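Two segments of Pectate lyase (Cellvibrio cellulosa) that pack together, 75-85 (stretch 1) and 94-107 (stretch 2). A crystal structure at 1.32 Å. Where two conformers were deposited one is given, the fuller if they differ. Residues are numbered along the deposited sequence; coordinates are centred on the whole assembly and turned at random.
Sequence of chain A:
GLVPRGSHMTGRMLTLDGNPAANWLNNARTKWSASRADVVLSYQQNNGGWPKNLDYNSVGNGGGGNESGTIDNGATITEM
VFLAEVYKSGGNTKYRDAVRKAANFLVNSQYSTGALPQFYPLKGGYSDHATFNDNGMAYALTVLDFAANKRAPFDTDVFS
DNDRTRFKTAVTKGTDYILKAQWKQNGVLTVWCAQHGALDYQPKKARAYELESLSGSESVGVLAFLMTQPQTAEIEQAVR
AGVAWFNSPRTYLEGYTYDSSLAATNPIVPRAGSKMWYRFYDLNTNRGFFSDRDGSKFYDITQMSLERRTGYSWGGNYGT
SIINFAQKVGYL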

# COMPACT_ATOMS: atom_id res chain seq x y z
N ALA A 75 -7.50 2.30 6.50
CA ALA A 75 -7.68 2.81 7.85
C ALA A 75 -6.41 3.48 8.35
O ALA A 75 -5.30 3.14 7.95
CB ALA A 75 -8.10 1.72 8.78
N THR A 76 -6.64 4.45 9.24
CA THR A 76 -5.64 5.25 9.91
C THR A 76 -5.00 6.24 8.95
O THR A 76 -5.05 7.46 9.17
CB THR A 76 -4.58 4.41 10.62
OG1 THR A 76 -5.23 3.60 11.61
CG2 THR A 76 -3.63 5.31 11.43
N ILE A 77 -4.43 5.73 7.87
CA ILE A 77 -3.74 6.58 6.92
C ILE A 77 -4.69 7.55 6.24
O ILE A 77 -4.33 8.71 6.02
CB ILE A 77 -2.91 5.74 5.91
CG1 ILE A 77 -3.76 4.74 5.13
CG2 ILE A 77 -1.78 5.06 6.67
CD1 ILE A 77 -3.02 4.01 4.01
N THR A 78 -5.91 7.13 5.95
CA THR A 78 -6.86 8.01 5.30
C THR A 78 -7.38 9.02 6.31
O THR A 78 -7.39 10.21 6.04
CB THR A 78 -8.02 7.22 4.73
OG1 THR A 78 -7.53 6.20 3.85
CG2 THR A 78 -8.88 8.12 3.86
N GLU A 79 -7.82 8.54 7.46
CA GLU A 79 -8.34 9.42 8.50
C GLU A 79 -7.35 10.50 8.89
O GLU A 79 -7.72 11.67 9.07
CB GLU A 79 -8.74 8.63 9.76
CG GLU A 79 -9.98 7.77 9.61
CD GLU A 79 -9.72 6.39 9.07
OE1 GLU A 79 -8.65 6.14 8.49
OE2 GLU A 79 -10.61 5.54 9.22
N MET A 80 -6.08 10.15 9.00
CA MET A 80 -5.11 11.13 9.48
C MET A 80 -4.83 12.20 8.43
O MET A 80 -4.62 13.37 8.79
CB MET A 80 -3.84 10.49 10.02
CG MET A 80 -2.79 10.27 9.00
SD MET A 80 -1.75 8.98 9.52
CE MET A 80 -0.44 9.89 10.31
N VAL A 81 -4.85 11.83 7.15
CA VAL A 81 -4.61 12.80 6.10
C VAL A 81 -5.81 13.74 6.06
O VAL A 81 -5.66 14.96 5.99
CB VAL A 81 -4.39 12.10 4.74
CG1 VAL A 81 -4.41 13.11 3.60
CG2 VAL A 81 -3.07 11.34 4.76
N PHE A 82 -7.00 13.17 6.10
CA PHE A 82 -8.23 13.92 6.14
C PHE A 82 -8.26 14.91 7.30
O PHE A 82 -8.53 16.10 7.11
CB PHE A 82 -9.39 12.93 6.21
CG PHE A 82 -10.70 13.56 6.52
CD1 PHE A 82 -11.31 14.41 5.60
CD2 PHE A 82 -11.33 13.30 7.72
CE1 PHE A 82 -12.54 14.98 5.90
CE2 PHE A 82 -12.54 13.85 8.01
CZ PHE A 82 -13.15 14.69 7.11
N LEU A 83 -7.94 14.46 8.50
CA LEU A 83 -8.03 15.36 9.64
C LEU A 83 -6.91 16.39 9.61
O LEU A 83 -7.06 17.48 10.14
CB LEU A 83 -8.03 14.59 10.96
CG LEU A 83 -9.27 13.74 11.23
CD1 LEU A 83 -9.17 13.12 12.58
CD2 LEU A 83 -10.52 14.56 11.10
N ALA A 84 -5.79 16.07 8.98
CA ALA A 84 -4.73 17.06 8.83
C ALA A 84 -5.22 18.19 7.95
O ALA A 84 -4.91 19.37 8.20
CB ALA A 84 -3.47 16.43 8.27
N GLU A 85 -5.95 17.83 6.90
CA GLU A 85 -6.52 18.81 5.99
C GLU A 85 -7.57 19.63 6.72
O GLU A 85 -7.62 20.83 6.59
CB GLU A 85 -7.12 18.13 4.77
CG GLU A 85 -7.81 19.07 3.80
CD GLU A 85 -6.87 20.00 3.06
OE1 GLU A 85 -5.66 19.74 3.01
OE2 GLU A 85 -7.34 21.03 2.49
N LYS A 94 -8.06 20.26 18.08
CA LYS A 94 -8.45 18.88 18.41
C LYS A 94 -8.07 17.94 17.25
O LYS A 94 -7.73 16.78 17.45
CB LYS A 94 -9.92 18.75 18.78
CG LYS A 94 -10.90 18.87 17.64
CD LYS A 94 -12.29 18.85 18.19
CE LYS A 94 -13.31 18.93 17.08
NZ LYS A 94 -14.73 18.91 17.61
N TYR A 95 -8.08 18.47 16.05
CA TYR A 95 -7.71 17.67 14.88
C TYR A 95 -6.21 17.54 14.75
O TYR A 95 -5.71 16.48 14.39
CB TYR A 95 -8.30 18.23 13.58
CG TYR A 95 -9.80 18.36 13.63
CD1 TYR A 95 -10.62 17.26 13.83
CD2 TYR A 95 -10.41 19.60 13.44
CE1 TYR A 95 -12.00 17.39 13.85
CE2 TYR A 95 -11.79 19.74 13.48
CZ TYR A 95 -12.58 18.65 13.69
OH TYR A 95 -13.95 18.80 13.72
N ARG A 96 -5.48 18.61 15.02
CA ARG A 96 -4.03 18.56 15.14
C ARG A 96 -3.61 17.48 16.12
O ARG A 96 -2.70 16.69 15.85
CB ARG A 96 -3.48 19.92 15.61
CG ARG A 96 -1.97 19.96 15.90
CD ARG A 96 -1.49 21.31 16.43
NE ARG A 96 -0.03 21.30 16.53
CZ ARG A 96 0.67 20.83 17.56
NH1 ARG A 96 0.07 20.38 18.66
NH2 ARG A 96 1.97 20.85 17.50
N ASP A 97 -4.27 17.43 17.26
CA ASP A 97 -3.93 16.47 18.30
C ASP A 97 -4.12 15.05 17.76
O ASP A 97 -3.33 14.17 18.04
CB ASP A 97 -4.80 16.67 19.52
CG ASP A 97 -4.50 17.97 20.24
OD1 ASP A 97 -3.42 18.56 20.02
OD2 ASP A 97 -5.31 18.46 21.03
N ALA A 98 -5.18 14.85 17.03
CA ALA A 98 -5.49 13.52 16.50
C ALA A 98 -4.46 13.10 15.47
O ALA A 98 -4.01 11.97 15.46
CB ALA A 98 -6.84 13.52 15.89
N VAL A 99 -4.10 14.02 14.59
CA VAL A 99 -3.09 13.73 13.59
C VAL A 99 -1.77 13.38 14.25
O VAL A 99 -1.09 12.47 13.82
CB VAL A 99 -2.89 14.93 12.64
CG1 VAL A 99 -1.76 14.67 11.68
CG2 VAL A 99 -4.14 15.17 11.84
N ARG A 100 -1.38 14.10 15.29
CA ARG A 100 -0.17 13.76 16.02
C ARG A 100 -0.22 12.37 16.63
O ARG A 100 0.77 11.65 16.63
CB ARG A 100 0.12 14.83 17.07
CG ARG A 100 0.49 16.17 16.44
CD ARG A 100 0.61 17.31 17.43
NE ARG A 100 1.60 16.96 18.45
CZ ARG A 100 2.91 17.02 18.28
NH1 ARG A 100 3.42 17.47 17.15
NH2 ARG A 100 3.73 16.63 19.24
N LYS A 101 -1.37 11.99 17.18
CA LYS A 101 -1.51 10.66 17.77
C LYS A 101 -1.44 9.58 16.69
O LYS A 101 -0.86 8.54 16.91
CB LYS A 101 -2.81 10.51 18.57
CG LYS A 101 -2.78 11.28 19.89
CD LYS A 101 -3.94 10.93 20.79
CE LYS A 101 -3.73 9.61 21.52
NZ LYS A 101 -4.81 9.30 22.49
N ALA A 102 -1.99 9.89 15.53
CA ALA A 102 -1.99 8.95 14.40
C ALA A 102 -0.59 8.73 13.84
O ALA A 102 -0.23 7.61 13.54
CB ALA A 102 -2.89 9.43 13.30
N ALA A 103 0.18 9.81 13.71
CA ALA A 103 1.56 9.68 13.24
C ALA A 103 2.38 8.89 14.24
O ALA A 103 3.18 8.04 13.87
CB ALA A 103 2.16 11.02 13.01
N ASN A 104 2.17 9.19 15.52
CA ASN A 104 2.85 8.47 16.58
C ASN A 104 2.51 7.00 16.51
O ASN A 104 3.37 6.15 16.69
CB ASN A 104 2.44 9.06 17.93
CG ASN A 104 3.19 8.47 19.09
OD1 ASN A 104 4.40 8.33 19.06
ND2 ASN A 104 2.46 8.11 20.14
N PHE A 105 1.23 6.70 16.29
CA PHE A 105 0.78 5.32 16.14
C PHE A 105 1.55 4.61 15.01
O PHE A 105 2.07 3.52 15.20
CB PHE A 105 -0.70 5.29 15.81
CG PHE A 105 -1.19 3.94 15.40
CD1 PHE A 105 -1.47 2.97 16.35
CD2 PHE A 105 -1.31 3.61 14.07
CE1 PHE A 105 -1.87 1.71 15.97
CE2 PHE A 105 -1.73 2.34 13.69
CZ PHE A 105 -2.00 1.41 14.65
N LEU A 106 1.62 5.25 13.86
CA LEU A 106 2.30 4.63 12.73
C LEU A 106 3.75 4.34 13.06
O LEU A 106 4.25 3.25 12.82
CB LEU A 106 2.20 5.48 11.47
CG LEU A 106 0.83 5.63 10.83
CD1 LEU A 106 0.96 6.54 9.64
CD2 LEU A 106 0.26 4.30 10.38
N VAL A 107 4.44 5.32 13.65
CA VAL A 107 5.83 5.10 14.00
C VAL A 107 5.98 4.06 15.11
O VAL A 107 6.84 3.19 15.05
CB VAL A 107 6.55 6.40 14.34
CG1 VAL A 107 8.02 6.09 14.70
CG2 VAL A 107 6.47 7.37 13.14

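Helices 77-85 and 94-107 run roughly antiparallel: their N-to-C directions differ by 149° and their axes approach to 8.6 Å. The backbones lie nearest at two register pairs: Met80 CA to Val99 CA is 5.3 Å and Leu83 CA to Tyr95 CA is 5.7 Å. No hydrogen bond crosses the interface; within each helix the backbone is held mainly by i to i+4 bonds, from Met80 N to Thr76 O onward in stretch 1, so the contact rests on shape.

Val99 is the clearest bump. Its CG2 lies 3.4 Å from Ala84 N, 3.6 Å from Met80 O and 3.8 Å from Ala84 CB, which places the methyl against the backbone of the opposing helix, in a shallow hollow lined by Met80 O, Leu83 CB and Ala84 N and CB. Met80 answers in the other direction. Its CB meets Ala102 CB at 3.6 Å, its CE reaches Ala103 N at 3.5 Å, and its SD touches Leu106 CD1 at 3.6 Å, so the long chain lies over the low surface of two alanines.

Toward the end of stretch 1, Leu83 spreads its methyls: CD1 is 4.1 Å from Ala98 CB, while CD2 approaches Tyr95 CD1 obliquely at 3.8 Å. At the other end, Thr76 CG2 sits 3.9 Å from Phe105 CD2, bringing an apolar methyl to the ring.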